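Local coordinates for protein disulphide isomerase (Xylella fastidiosa, PDB 3FK8) that probably acts as a thiol-disulphide isomerase of the thioredoxin fold, consistent with a CxxC pair at the start of a helix, at residues T28-L33 / H63-K68; L34-N39 / I69-F74. All coordinates share one frame; numbering follows the deposited sequence.

Both contacts belong to one parallel strand pair, 32-37 beside 65-70, with contact 1 at its start and contact 2 at its far end; their centres are 18 Å apart, on opposite sides of the chain's centre. The register runs on from one to the other: V67 N donates to L33 O in contact 1, and V67 O lies 2.9 Å from V35 N of contact 2, probably a hydrogen bond. V67 CB also packs 4.0 Å from L34 CD2. Strand 65-70 is outermost in this chain's sheet. Contact 2 leads toward the presumed redox site, since G37 touches the C41/C44 CxxC pair, whereas contact 1 holds the opposite end, next to the ends of helices 14-28 and 54-63.

Contact 1. Residues T28-L33 / H63-K68; sequences THKPTL and HFEVVK
P31 CG and L33 CB approach the F64 ring obliquely. P31 CG comes 3.8 Å from F64 CD1, with the two side chains crossing at about a right angle, and L33 CB lies 4.0 Å from the same CD1. P31 CD also packs against the carbonyl O of H63. Beyond these rings the backbones pair in parallel, T32 beside E65 and L33 beside V66. E65 N donates to P31 O within the carbonyl plane; L33 N then gives a nearly straight bond to E65 O (2.7 Å, 174°), and V67 N continues the ladder at L33 O. Each acceptor also receives a CA-H contact, from F64, T32 and V66 respectively. On the T32 and E65 face, the glutamate bends at chi2 (-62°), and its OE2 meets T28 OG1 tip to tip at 3.7 Å and forms a long salt bridge with K30 NZ, 3.9 Å away in the conformer described. These are secondary attachments: T28 OG1 is hydrogen-bonded to A24 O and K30 NZ to A61 O. K30 CE lies 3.5 Å from F64 N. A Schellman motif at H29 ends helix 14-28 just before this strand of the thioredoxin fold. That helix covers T32 and V67, while helix 121-132 packs on L33 and F64 from the other face, and strand 94-98 flanks strand 32-37.

Contact 2. Residues L34-N39 / I69-F74; sequences LVFGAN and IDVGNF
L34 CB touches the tip of I69, CD1, at 4.0 Å, while the rest of the leucine packs on V18 of helix 14-28 and on strand 94-98. V35 contributes through its backbone: its O accepts a nearly straight bond from I69 N (2.8 Å, 173°), the donor tilted 24° from the carbonyl plane. F36 pairs with I69, and their side chains lie side by side, pointing the same way. I69 CD1 sits over one face of the ring, offset toward the rim, in a CH-pi contact 3.9 Å from the centroid, with CZ its nearest ring atom. V71 CG1 reaches the edge of the ring in its plane, 3.9 Å from CD1 of F36. Helix 78-83 borders this cluster, L80 against I69 and S81 against F36. G37 N donates to I69 O, and G37 O accepts from V71 N. This parallel pairing belongs to the central sheet of a thioredoxin fold, and G37 lies against the CxxC pair, C41 and C44, the probable redox site. Beyond G37 the strand pairing ends, and the 69-74 side enters an Asx turn. A38 CB comes 3.4 Å from G72 O, which also accepts from W40 NE1. CG of D70 is anti to the backbone N (chi1 180°); its OD1 accepts from G72 N to form the turn, the amide approaching from above the carboxylate plane. OD2 forms a salt bridge with R76. N39 joins D70 through a water, which accepts from N39 N and donates to D70 OD1 (2.8 Å from the water), while the N39 side chain bonds to Y8 N and E10.

Contact 1. Residues T28-L33 / H63-K68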
loop_
_atom_site.group_PDB
_atom_site.type_symbol
_atom_site.label_atom_id
_atom_site.label_comp_id
_atom_site.label_asym_id
_atom_site.label_seq_id
_atom_site.Cartn_x
_atom_site.Cartn_y
_atom_site.Cartn_z
ATOM N N THR A 28 -14.490 11.632 -0.681
ATOM C CA THR A 28 -14.428 11.680 0.790
ATOM C C THR A 28 -13.388 12.671 1.327
ATOM O O THR A 28 -13.269 12.860 2.549
ATOM C CB THR A 28 -14.150 10.273 1.383
ATOM O OG1 THR A 28 -12.850 9.832 0.968
ATOM C CG2 THR A 28 -15.210 9.268 0.944
ATOM N N HIS A 29 -12.621 13.287 0.423
ATOM C CA HIS A 29 -11.499 14.179 0.780
ATOM C C HIS A 29 -10.476 13.450 1.661
ATOM O O HIS A 29 -10.075 13.927 2.722
ATOM C CB HIS A 29 -11.969 15.472 1.464
ATOM C CG HIS A 29 -10.958 16.578 1.407
ATOM N ND1 HIS A 29 -10.348 16.978 0.235
ATOM C CD2 HIS A 29 -10.455 17.384 2.378
ATOM C CE1 HIS A 29 -9.505 17.966 0.487
ATOM N NE2 HIS A 29 -9.542 18.223 1.784
ATOM N N LYS A 30 -10.116 12.251 1.222
ATOM C CA LYS A 30 -9.092 11.461 1.888
ATOM C C LYS A 30 -7.989 11.093 0.918
ATOM O O LYS A 30 -8.226 10.945 -0.281
ATOM C CB LYS A 30 -9.663 10.162 2.443
ATOM C CG LYS A 30 -10.579 10.346 3.643
ATOM C CD LYS A 30 -11.444 9.143 3.786
ATOM C CE LYS A 30 -10.733 8.023 4.469
ATOM N NZ LYS A 30 -11.728 7.073 5.026
ATOM N N PRO A 31 -6.767 10.983 1.428
ATOM C CA PRO A 31 -5.692 10.413 0.597
ATOM C C PRO A 31 -5.927 8.921 0.318
ATOM O O PRO A 31 -6.655 8.224 1.072
ATOM C CB PRO A 31 -4.459 10.606 1.481
ATOM C CG PRO A 31 -4.962 10.623 2.872
ATOM C CD PRO A 31 -6.329 11.239 2.815
ATOM N N THR A 32 -5.325 8.438 -0.756
ATOM C CA THR A 32 -5.351 7.025 -1.107
ATOM C C THR A 32 -3.979 6.410 -0.857
ATOM O O THR A 32 -2.951 7.003 -1.183
ATOM C CB THR A 32 -5.729 6.861 -2.567
ATOM O OG1 THR A 32 -7.028 7.411 -2.763
ATOM C CG2 THR A 32 -5.714 5.379 -3.013
ATOM N N LEU A 33 -3.976 5.236 -0.243
ATOM C CA LEU A 33 -2.778 4.474 0.003
ATOM C C LEU A 33 -2.695 3.326 -0.999
ATOM O O LEU A 33 -3.573 2.476 -1.052
ATOM C CB LEU A 33 -2.912 3.920 1.396
ATOM C CG LEU A 33 -1.821 3.077 1.945
ATOM C CD1 LEU A 33 -0.551 3.929 2.066
ATOM C CD2 LEU A 33 -2.192 2.480 3.307
ATOM N N HIS A 63 -8.387 7.197 7.838
ATOM C CA HIS A 63 -7.590 8.182 7.119
ATOM C C HIS A 63 -7.371 7.967 5.652
ATOM O O HIS A 63 -7.056 8.948 4.966
ATOM C CB HIS A 63 -6.242 8.321 7.791
ATOM C CG HIS A 63 -6.341 8.974 9.110
ATOM N ND1 HIS A 63 -6.330 8.255 10.276
ATOM C CD2 HIS A 63 -6.528 10.269 9.458
ATOM C CE1 HIS A 63 -6.484 9.081 11.298
ATOM N NE2 HIS A 63 -6.585 10.304 10.827
ATOM N N PHE A 64 -7.546 6.754 5.137
ATOM C CA PHE A 64 -7.166 6.437 3.754
ATOM C C PHE A 64 -8.198 5.644 3.029
ATOM O O PHE A 64 -8.968 4.877 3.636
ATOM C CB PHE A 64 -5.902 5.547 3.747
ATOM C CG PHE A 64 -4.694 6.183 4.373
ATOM C CD1 PHE A 64 -3.929 7.089 3.630
ATOM C CD2 PHE A 64 -4.289 5.826 5.687
ATOM C CE1 PHE A 64 -2.823 7.680 4.206
ATOM C CE2 PHE A 64 -3.179 6.419 6.261
ATOM C CZ PHE A 64 -2.428 7.341 5.503
ATOM N N GLU A 65 -8.221 5.811 1.718
ATOM C CA GLU A 65 -8.758 4.771 0.829
ATOM C C GLU A 65 -7.568 3.888 0.520
ATOM O O GLU A 65 -6.427 4.376 0.571
ATOM C CB GLU A 65 -9.313 5.405 -0.444
ATOM C CG GLU A 65 -10.537 6.327 -0.194
ATOM C CD GLU A 65 -11.729 5.610 0.396
ATOM O OE1 GLU A 65 -11.997 4.437 0.033
ATOM O OE2 GLU A 65 -12.406 6.214 1.269
ATOM N N VAL A 66 -7.759 2.599 0.333
ATOM C CA VAL A 66 -6.586 1.694 0.190
ATOM C C VAL A 66 -6.767 0.757 -1.000
ATOM O O VAL A 66 -7.868 0.238 -1.250
ATOM C CB VAL A 66 -6.449 0.783 1.399
ATOM C CG1 VAL A 66 -5.231 -0.138 1.280
ATOM C CG2 VAL A 66 -6.369 1.559 2.672
ATOM N N VAL A 67 -5.682 0.552 -1.744
ATOM C CA VAL A 67 -5.628 -0.413 -2.861
ATOM C C VAL A 67 -4.347 -1.197 -2.745
ATOM O O VAL A 67 -3.284 -0.591 -2.617
ATOM C CB VAL A 67 -5.614 0.258 -4.258
ATOM C CG1 VAL A 67 -5.475 -0.781 -5.394
ATOM C CG2 VAL A 67 -6.854 1.087 -4.465
ATOM N N LYS A 68 -4.448 -2.529 -2.826
ATOM C CA LYS A 68 -3.274 -3.411 -2.904
ATOM C C LYS A 68 -2.986 -3.771 -4.332
ATOM O O LYS A 68 -3.928 -4.188 -5.020
ATOM C CB LYS A 68 -3.455 -4.666 -2.064
ATOM C CG LYS A 68 -3.162 -4.437 -0.573
ATOM C CD LYS A 68 -3.259 -5.745 0.222
ATOM C CE LYS A 68 -4.687 -5.989 0.659
ATOM N NZ LYS A 68 -4.854 -7.199 1.554
#

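Contact 2. Residues L34-N39 / I69-F74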
loop_
_atom_site.group_PDB
_atom_site.type_symbol
_atom_site.label_atom_id
_atom_site.label_comp_id
_atom_site.label_asym_id
_atom_site.label_seq_id
_atom_site.Cartn_x
_atom_site.Cartn_y
_atom_site.Cartn_z
ATOM N N LEU A 34 -1.669 3.374 -1.825
ATOM C CA LEU A 34 -1.376 2.280 -2.750
ATOM C C LEU A 34 -0.274 1.399 -2.132
ATOM O O LEU A 34 0.800 1.914 -1.793
ATOM C CB LEU A 34 -0.864 2.838 -4.052
ATOM C CG LEU A 34 -1.711 3.847 -4.804
ATOM C CD1 LEU A 34 -1.124 4.231 -6.152
ATOM C CD2 LEU A 34 -3.132 3.334 -4.962
ATOM N N VAL A 35 -0.572 0.120 -1.973
ATOM C CA VAL A 35 0.368 -0.813 -1.352
ATOM C C VAL A 35 0.804 -1.802 -2.395
ATOM O O VAL A 35 -0.007 -2.603 -2.891
ATOM C CB VAL A 35 -0.236 -1.567 -0.137
ATOM C CG1 VAL A 35 0.836 -2.381 0.534
ATOM C CG2 VAL A 35 -0.910 -0.565 0.826
ATOM N N PHE A 36 2.075 -1.709 -2.796
ATOM C CA PHE A 36 2.643 -2.603 -3.831
ATOM C C PHE A 36 3.350 -3.778 -3.170
ATOM O O PHE A 36 4.212 -3.591 -2.310
ATOM C CB PHE A 36 3.655 -1.833 -4.660
ATOM C CG PHE A 36 3.065 -0.755 -5.522
ATOM C CD1 PHE A 36 2.839 -0.998 -6.894
ATOM C CD2 PHE A 36 2.733 0.499 -5.006
ATOM C CE1 PHE A 36 2.295 0.016 -7.699
ATOM C CE2 PHE A 36 2.197 1.500 -5.843
ATOM C CZ PHE A 36 1.993 1.263 -7.142
ATOM N N GLY A 37 3.042 -5.000 -3.598
ATOM C CA GLY A 37 3.650 -6.159 -2.972
ATOM C C GLY A 37 3.251 -7.408 -3.722
ATOM O O GLY A 37 2.738 -7.347 -4.856
ATOM N N ALA A 38 3.452 -8.567 -3.098
ATOM C CA ALA A 38 3.118 -9.821 -3.742
ATOM C C ALA A 38 2.955 -10.864 -2.658
ATOM O O ALA A 38 3.539 -10.769 -1.568
ATOM C CB ALA A 38 4.189 -10.254 -4.723
ATOM N N ASN A 39 2.254 -11.952 -2.979
ATOM C CA ASN A 39 1.970 -12.988 -1.993
ATOM C C ASN A 39 3.170 -13.817 -1.585
ATOM O O ASN A 39 3.170 -14.355 -0.480
ATOM C CB ASN A 39 0.844 -13.894 -2.516
ATOM C CG ASN A 39 -0.480 -13.175 -2.589
ATOM O OD1 ASN A 39 -0.818 -12.375 -1.725
ATOM N ND2 ASN A 39 -1.226 -13.418 -3.649
ATOM N N ILE A 69 -1.760 -3.554 -4.796
ATOM C CA ILE A 69 -1.367 -3.802 -6.176
ATOM C C ILE A 69 -0.341 -4.947 -6.203
ATOM O O ILE A 69 0.774 -4.818 -5.657
ATOM C CB ILE A 69 -0.751 -2.533 -6.841
ATOM C CG1 ILE A 69 -1.828 -1.449 -6.824
ATOM C CG2 ILE A 69 -0.305 -2.827 -8.217
ATOM C CD1 ILE A 69 -1.346 -0.098 -6.703
ATOM N N ASP A 70 -0.731 -6.066 -6.804
ATOM C CA ASP A 70 0.162 -7.200 -7.006
ATOM C C ASP A 70 1.233 -6.879 -8.041
ATOM O O ASP A 70 0.917 -6.498 -9.149
ATOM C CB ASP A 70 -0.679 -8.378 -7.514
ATOM C CG ASP A 70 0.172 -9.610 -7.764
ATOM O OD1 ASP A 70 1.136 -9.835 -7.039
ATOM O OD2 ASP A 70 -0.187 -10.369 -8.685
ATOM N N VAL A 71 2.501 -7.077 -7.674
ATOM C CA VAL A 71 3.579 -6.921 -8.639
ATOM C C VAL A 71 4.166 -8.255 -9.031
ATOM O O VAL A 71 5.114 -8.287 -9.820
ATOM C CB VAL A 71 4.671 -5.921 -8.221
ATOM C CG1 VAL A 71 4.058 -4.506 -8.064
ATOM C CG2 VAL A 71 5.420 -6.354 -6.978
ATOM N N GLY A 72 3.583 -9.358 -8.578
ATOM C CA GLY A 72 4.072 -10.685 -8.987
ATOM C C GLY A 72 5.531 -10.867 -8.612
ATOM O O GLY A 72 6.012 -10.329 -7.612
ATOM N N ASN A 73 6.248 -11.585 -9.478
ATOM C CA ASN A 73 7.717 -11.728 -9.309
ATOM C C ASN A 73 8.415 -10.550 -9.958
ATOM O O ASN A 73 9.188 -10.713 -10.887
ATOM C CB ASN A 73 8.208 -13.066 -9.887
ATOM C CG ASN A 73 7.695 -14.235 -9.093
ATOM O OD1 ASN A 73 7.034 -15.127 -9.627
ATOM N ND2 ASN A 73 7.961 -14.218 -7.805
ATOM N N PHE A 74 8.095 -9.345 -9.485
ATOM C CA PHE A 74 8.528 -8.140 -10.174
ATOM C C PHE A 74 8.225 -8.230 -11.676
ATOM O O PHE A 74 9.067 -7.859 -12.515
ATOM C CB PHE A 74 10.009 -7.800 -9.905
ATOM C CG PHE A 74 10.290 -7.584 -8.460
ATOM C CD1 PHE A 74 9.982 -6.343 -7.889
ATOM C CD2 PHE A 74 10.864 -8.578 -7.669
ATOM C CE1 PHE A 74 10.224 -6.116 -6.547
ATOM C CE2 PHE A 74 11.105 -8.312 -6.315
ATOM C CZ PHE A 74 10.782 -7.083 -5.776
HETATM O O HOH W 1 1.400 -12.217 -5.689
#